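BepE protein (Bartonella henselae str. Houston-1, PDB 4YK3) probably serves as a type IV secretion effector delivered into host cells, this piece being its BID domain, the part associated with translocation. Local coordinates at residues Lys46-Lys58 / Gln75-Ala87. Residues are numbered along the deposited sequence; the frame is centred on the assembly and turned at random.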
loop_
_atom_site.group_PDB
_atom_site.type_symbol
_atom_site.label_atom_id
_atom_site.label_comp_id
_atom_site.label_asym_id
_atom_site.label_seq_id
_atom_site.Cartn_x
_atom_site.Cartn_y
_atom_site.Cartn_z
ATOM N N LYS A 46 -4.767 -8.750 4.351
ATOM C CA LYS A 46 -5.507 -9.968 4.667
ATOM C C LYS A 46 -4.922 -10.658 5.910
ATOM O O LYS A 46 -5.651 -11.125 6.766
ATOM C CB LYS A 46 -5.509 -10.932 3.485
ATOM C CG LYS A 46 -6.388 -12.152 3.707
ATOM C CD LYS A 46 -6.038 -13.284 2.761
ATOM C CE LYS A 46 -6.937 -13.278 1.531
ATOM N NZ LYS A 46 -6.733 -14.481 0.666
ATOM N N ILE A 47 -3.600 -10.687 6.015
ATOM C CA ILE A 47 -2.955 -11.358 7.139
ATOM C C ILE A 47 -3.005 -10.544 8.434
ATOM O O ILE A 47 -3.283 -11.090 9.503
ATOM C CB ILE A 47 -1.519 -11.717 6.761
ATOM C CG1 ILE A 47 -1.547 -12.903 5.795
ATOM C CG2 ILE A 47 -0.698 -12.069 7.983
ATOM C CD1 ILE A 47 -0.358 -12.948 4.929
ATOM N N VAL A 48 -2.750 -9.242 8.342
ATOM C CA VAL A 48 -2.693 -8.409 9.535
ATOM C C VAL A 48 -4.102 -8.053 10.038
ATOM O O VAL A 48 -4.363 -8.029 11.245
ATOM C CB VAL A 48 -1.886 -7.156 9.245
ATOM C CG1 VAL A 48 -2.047 -6.150 10.343
ATOM C CG2 VAL A 48 -0.424 -7.513 9.020
ATOM N N TYR A 49 -5.009 -7.789 9.101
ATOM C CA TYR A 49 -6.338 -7.298 9.436
ATOM C C TYR A 49 -7.464 -8.311 9.221
ATOM O O TYR A 49 -8.602 -8.068 9.622
ATOM C CB TYR A 49 -6.662 -6.048 8.604
ATOM C CG TYR A 49 -5.781 -4.863 8.913
ATOM C CD1 TYR A 49 -5.730 -4.333 10.197
ATOM C CD2 TYR A 49 -5.018 -4.264 7.922
ATOM C CE1 TYR A 49 -4.946 -3.236 10.487
ATOM C CE2 TYR A 49 -4.227 -3.167 8.198
ATOM C CZ TYR A 49 -4.194 -2.659 9.480
ATOM O OH TYR A 49 -3.420 -1.560 9.758
ATOM N N GLY A 50 -7.173 -9.416 8.546
ATOM C CA GLY A 50 -8.221 -10.363 8.208
ATOM C C GLY A 50 -9.032 -9.955 6.988
ATOM O O GLY A 50 -10.045 -10.573 6.684
ATOM N N ASN A 51 -8.583 -8.917 6.283
ATOM C CA ASN A 51 -9.327 -8.385 5.149
ATOM C C ASN A 51 -8.396 -7.683 4.157
ATOM O O ASN A 51 -7.762 -6.680 4.486
ATOM C CB ASN A 51 -10.399 -7.412 5.629
ATOM C CG ASN A 51 -11.235 -6.858 4.491
ATOM O OD1 ASN A 51 -10.815 -5.946 3.777
ATOM N ND2 ASN A 51 -12.435 -7.393 4.331
ATOM N N SER A 52 -8.347 -8.186 2.930
ATOM C CA SER A 52 -7.355 -7.705 1.975
ATOM C C SER A 52 -7.691 -6.329 1.415
ATOM O O SER A 52 -6.824 -5.656 0.854
ATOM C CB SER A 52 -7.209 -8.704 0.830
ATOM O OG SER A 52 -8.409 -8.757 0.098
ATOM N N ASP A 53 -8.944 -5.911 1.569
ATOM C CA ASP A 53 -9.422 -4.692 0.929
ATOM C C ASP A 53 -9.297 -3.433 1.777
ATOM O O ASP A 53 -9.620 -2.332 1.326
ATOM C CB ASP A 53 -10.887 -4.870 0.522
ATOM C CG ASP A 53 -11.051 -5.856 -0.617
ATOM O OD1 ASP A 53 -10.027 -6.224 -1.238
ATOM O OD2 ASP A 53 -12.197 -6.271 -0.885
ATOM N N VAL A 54 -8.818 -3.598 2.998
ATOM C CA VAL A 54 -8.890 -2.535 3.988
ATOM C C VAL A 54 -8.193 -1.247 3.528
ATOM O O VAL A 54 -8.663 -0.147 3.796
ATOM C CB VAL A 54 -8.316 -3.046 5.317
ATOM C CG1 VAL A 54 -8.084 -1.924 6.221
ATOM C CG2 VAL A 54 -9.295 -4.010 5.939
ATOM N N LEU A 55 -7.090 -1.380 2.801
ATOM C CA LEU A 55 -6.379 -0.199 2.331
ATOM C C LEU A 55 -6.588 0.092 0.841
ATOM O O LEU A 55 -5.913 0.962 0.266
ATOM C CB LEU A 55 -4.882 -0.357 2.621
ATOM C CG LEU A 55 -4.496 -0.193 4.088
ATOM C CD1 LEU A 55 -2.997 -0.345 4.263
ATOM C CD2 LEU A 55 -4.958 1.167 4.590
ATOM N N LYS A 56 -7.503 -0.623 0.203
ATOM C CA LYS A 56 -7.643 -0.475 -1.247
ATOM C C LYS A 56 -8.007 0.948 -1.672
ATOM O O LYS A 56 -7.373 1.526 -2.578
ATOM C CB LYS A 56 -8.677 -1.453 -1.784
ATOM C CG LYS A 56 -8.130 -2.859 -1.949
ATOM C CD LYS A 56 -9.081 -3.667 -2.793
ATOM C CE LYS A 56 -9.374 -2.936 -4.069
ATOM N NZ LYS A 56 -10.140 -3.788 -5.027
ATOM N N GLU A 57 -9.008 1.505 -1.009
ATOM C CA GLU A 57 -9.471 2.857 -1.294
ATOM C C GLU A 57 -8.358 3.897 -1.106
ATOM O O GLU A 57 -8.134 4.752 -1.970
ATOM C CB GLU A 57 -10.663 3.188 -0.401
ATOM C CG GLU A 57 -11.346 4.508 -0.694
ATOM C CD GLU A 57 -12.713 4.595 -0.035
ATOM O OE1 GLU A 57 -12.787 4.517 1.212
ATOM O OE2 GLU A 57 -13.714 4.714 -0.773
ATOM N N LYS A 58 -7.649 3.811 0.014
ATOM C CA LYS A 58 -6.599 4.771 0.308
ATOM C C LYS A 58 -5.427 4.649 -0.668
ATOM O O LYS A 58 -4.775 5.637 -0.968
ATOM C CB LYS A 58 -6.108 4.615 1.747
ATOM C CG LYS A 58 -7.107 5.118 2.794
ATOM C CD LYS A 58 -6.415 5.695 4.021
ATOM C CE LYS A 58 -7.428 6.245 5.018
ATOM N NZ LYS A 58 -6.786 6.998 6.136
ATOM N N GLN A 75 0.659 6.344 9.118
ATOM C CA GLN A 75 -0.544 5.997 9.867
ATOM C C GLN A 75 -0.591 4.486 10.120
ATOM O O GLN A 75 -0.851 4.036 11.240
ATOM C CB GLN A 75 -1.815 6.445 9.138
ATOM C CG GLN A 75 -3.095 5.979 9.859
ATOM C CD GLN A 75 -4.388 6.291 9.112
ATOM O OE1 GLN A 75 -4.369 6.821 7.998
ATOM N NE2 GLN A 75 -5.526 5.952 9.730
ATOM N N VAL A 76 -0.308 3.698 9.089
ATOM C CA VAL A 76 -0.392 2.261 9.266
ATOM C C VAL A 76 0.743 1.778 10.155
ATOM O O VAL A 76 0.535 0.916 10.996
ATOM C CB VAL A 76 -0.400 1.541 7.921
ATOM C CG1 VAL A 76 -0.172 0.038 8.089
ATOM C CG2 VAL A 76 -1.723 1.792 7.232
ATOM N N ALA A 77 1.928 2.363 10.013
ATOM C CA ALA A 77 3.069 1.865 10.764
ATOM C C ALA A 77 2.993 2.285 12.215
ATOM O O ALA A 77 3.414 1.554 13.101
ATOM C CB ALA A 77 4.395 2.344 10.136
ATOM N N GLU A 78 2.478 3.474 12.479
ATOM C CA GLU A 78 2.532 3.924 13.859
ATOM C C GLU A 78 1.160 3.906 14.527
ATOM O O GLU A 78 1.042 4.108 15.717
ATOM C CB GLU A 78 3.190 5.295 13.935
ATOM C CG GLU A 78 4.727 5.144 13.902
ATOM C CD GLU A 78 5.279 4.220 15.029
ATOM O OE1 GLU A 78 4.788 4.317 16.186
ATOM O OE2 GLU A 78 6.203 3.400 14.768
ATOM N N ASN A 79 0.124 3.620 13.764
ATOM C CA ASN A 79 -1.171 3.434 14.399
ATOM C C ASN A 79 -2.014 2.456 13.633
ATOM O O ASN A 79 -3.045 2.818 13.104
ATOM C CB ASN A 79 -1.898 4.761 14.529
ATOM C CG ASN A 79 -3.033 4.687 15.520
ATOM O OD1 ASN A 79 -3.293 3.628 16.104
ATOM N ND2 ASN A 79 -3.706 5.801 15.723
ATOM N N PRO A 80 -1.579 1.196 13.583
ATOM C CA PRO A 80 -2.230 0.227 12.698
ATOM C C PRO A 80 -3.714 -0.040 13.015
ATOM O O PRO A 80 -4.480 -0.303 12.079
ATOM C CB PRO A 80 -1.400 -1.042 12.892
ATOM C CG PRO A 80 -0.636 -0.854 14.183
ATOM C CD PRO A 80 -0.467 0.614 14.362
ATOM N N THR A 81 -4.125 0.062 14.279
ATOM C CA THR A 81 -5.514 -0.220 14.626
ATOM C C THR A 81 -6.451 0.958 14.340
ATOM O O THR A 81 -7.670 0.841 14.500
ATOM C CB THR A 81 -5.673 -0.641 16.112
ATOM O OG1 THR A 81 -5.209 0.389 16.978
ATOM C CG2 THR A 81 -4.915 -1.930 16.402
ATOM N N SER A 82 -5.899 2.082 13.903
ATOM C CA SER A 82 -6.729 3.203 13.455
ATOM C C SER A 82 -7.369 2.878 12.112
ATOM O O SER A 82 -8.257 3.558 11.657
ATOM C CB SER A 82 -5.903 4.477 13.316
ATOM O OG SER A 82 -5.087 4.397 12.155
ATOM N N VAL A 83 -6.889 1.816 11.487
ATOM C CA VAL A 83 -7.328 1.438 10.165
ATOM C C VAL A 83 -8.370 0.312 10.235
ATOM O O VAL A 83 -9.377 0.338 9.531
ATOM C CB VAL A 83 -6.082 1.041 9.310
ATOM C CG1 VAL A 83 -6.461 0.204 8.171
ATOM C CG2 VAL A 83 -5.353 2.283 8.830
ATOM N N HIS A 84 -8.143 -0.657 11.108
ATOM C CA HIS A 84 -8.966 -1.865 11.162
ATOM C C HIS A 84 -8.485 -2.640 12.379
ATOM O O HIS A 84 -7.359 -2.419 12.836
ATOM C CB HIS A 84 -8.816 -2.698 9.867
ATOM C CG HIS A 84 -9.809 -3.806 9.728
ATOM N ND1 HIS A 84 -9.671 -5.020 10.373
ATOM C CD2 HIS A 84 -10.937 -3.903 8.985
ATOM C CE1 HIS A 84 -10.695 -5.799 10.061
ATOM N NE2 HIS A 84 -11.479 -5.143 9.225
ATOM N N LYS A 85 -9.312 -3.529 12.922
ATOM C CA LYS A 85 -8.850 -4.354 14.037
ATOM C C LYS A 85 -7.891 -5.444 13.531
ATOM O O LYS A 85 -7.947 -5.879 12.364
ATOM C CB LYS A 85 -10.027 -4.984 14.806
ATOM C CG LYS A 85 -10.480 -6.343 14.306
ATOM C CD LYS A 85 -11.487 -7.004 15.270
ATOM C CE LYS A 85 -11.729 -8.460 14.888
ATOM N NZ LYS A 85 -10.479 -9.317 15.004
ATOM N N LEU A 86 -6.985 -5.851 14.409
ATOM C CA LEU A 86 -6.041 -6.926 14.095
ATOM C C LEU A 86 -6.782 -8.232 13.960
ATOM O O LEU A 86 -7.671 -8.503 14.738
ATOM C CB LEU A 86 -4.976 -7.052 15.191
ATOM C CG LEU A 86 -4.173 -5.769 15.370
ATOM C CD1 LEU A 86 -3.163 -5.941 16.498
ATOM C CD2 LEU A 86 -3.506 -5.426 14.036
ATOM N N ALA A 87 -6.402 -9.052 12.987
ATOM C CA ALA A 87 -6.983 -10.378 12.879
ATOM C C ALA A 87 -6.770 -11.188 14.157
ATOM O O ALA A 87 -5.832 -10.944 14.912
ATOM C CB ALA A 87 -6.403 -11.118 11.688
HETATM O O HOH W 1 -10.424 -9.485 11.566
HETATM O O HOH W 2 -8.249 5.975 8.233
#
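Pro-80 O is gripped from opposite faces of its carbonyl plane: Tyr-49 OH donates to it at 2.8 Å, and Val-83 N, three residues further on, reaches it from the other face. The phenol finds this acceptor because CG of Tyr-49 lies anti to the carbonyl carbon (chi1 -65°), which lays the ring against residues 80-86, its hydroxyl at Pro-80. There Val-83 crosses it nearly at a right angle, with CG1 3.9 Å from Tyr-49 CZ, while Lys-85 O sits at the ring edge, in plane, 3.5 Å from CD1 of Tyr-49. CG1 of the preceding residue, Val-48, lies over the centre of one face. The His-84 side chain slides past in the opposite direction, CB to Tyr-49 CD1, its ring plane turned 63° from the phenol; ND1 gives its proton to Lys-85 O, in the ring plane and on a lone pair, which fixes the imidazole's rotation.

Here the connection after helix 32-49 meets the one after helix 69-78, near one end of the four-helix bundle of the BID domain and probably close to where the hook departs. Helix 97-129 backs the junction, its Leu-109 touching Val-48 and Tyr-49, and Phe-106 touching Pro-80.

Backbone joins backbone where Ala-87 N donates to Val-48 O at 2.9 Å; Arg-99 NE hydrogen-bonds Ala-87 O. Further along, Val-54 splits its branches, CG2 going to His-84 CD2 and CG1 meeting the CG1 methyl of Val-83. Leu-55 CD1 meets Val-76 CG2. Toward helix 56-64, Lys-58 NZ donates to a lone pair of Gln-75 OE1 at 3.1 Å and shares a water with Gln-75 NE2, whose amide is also held by Ser-82 OG.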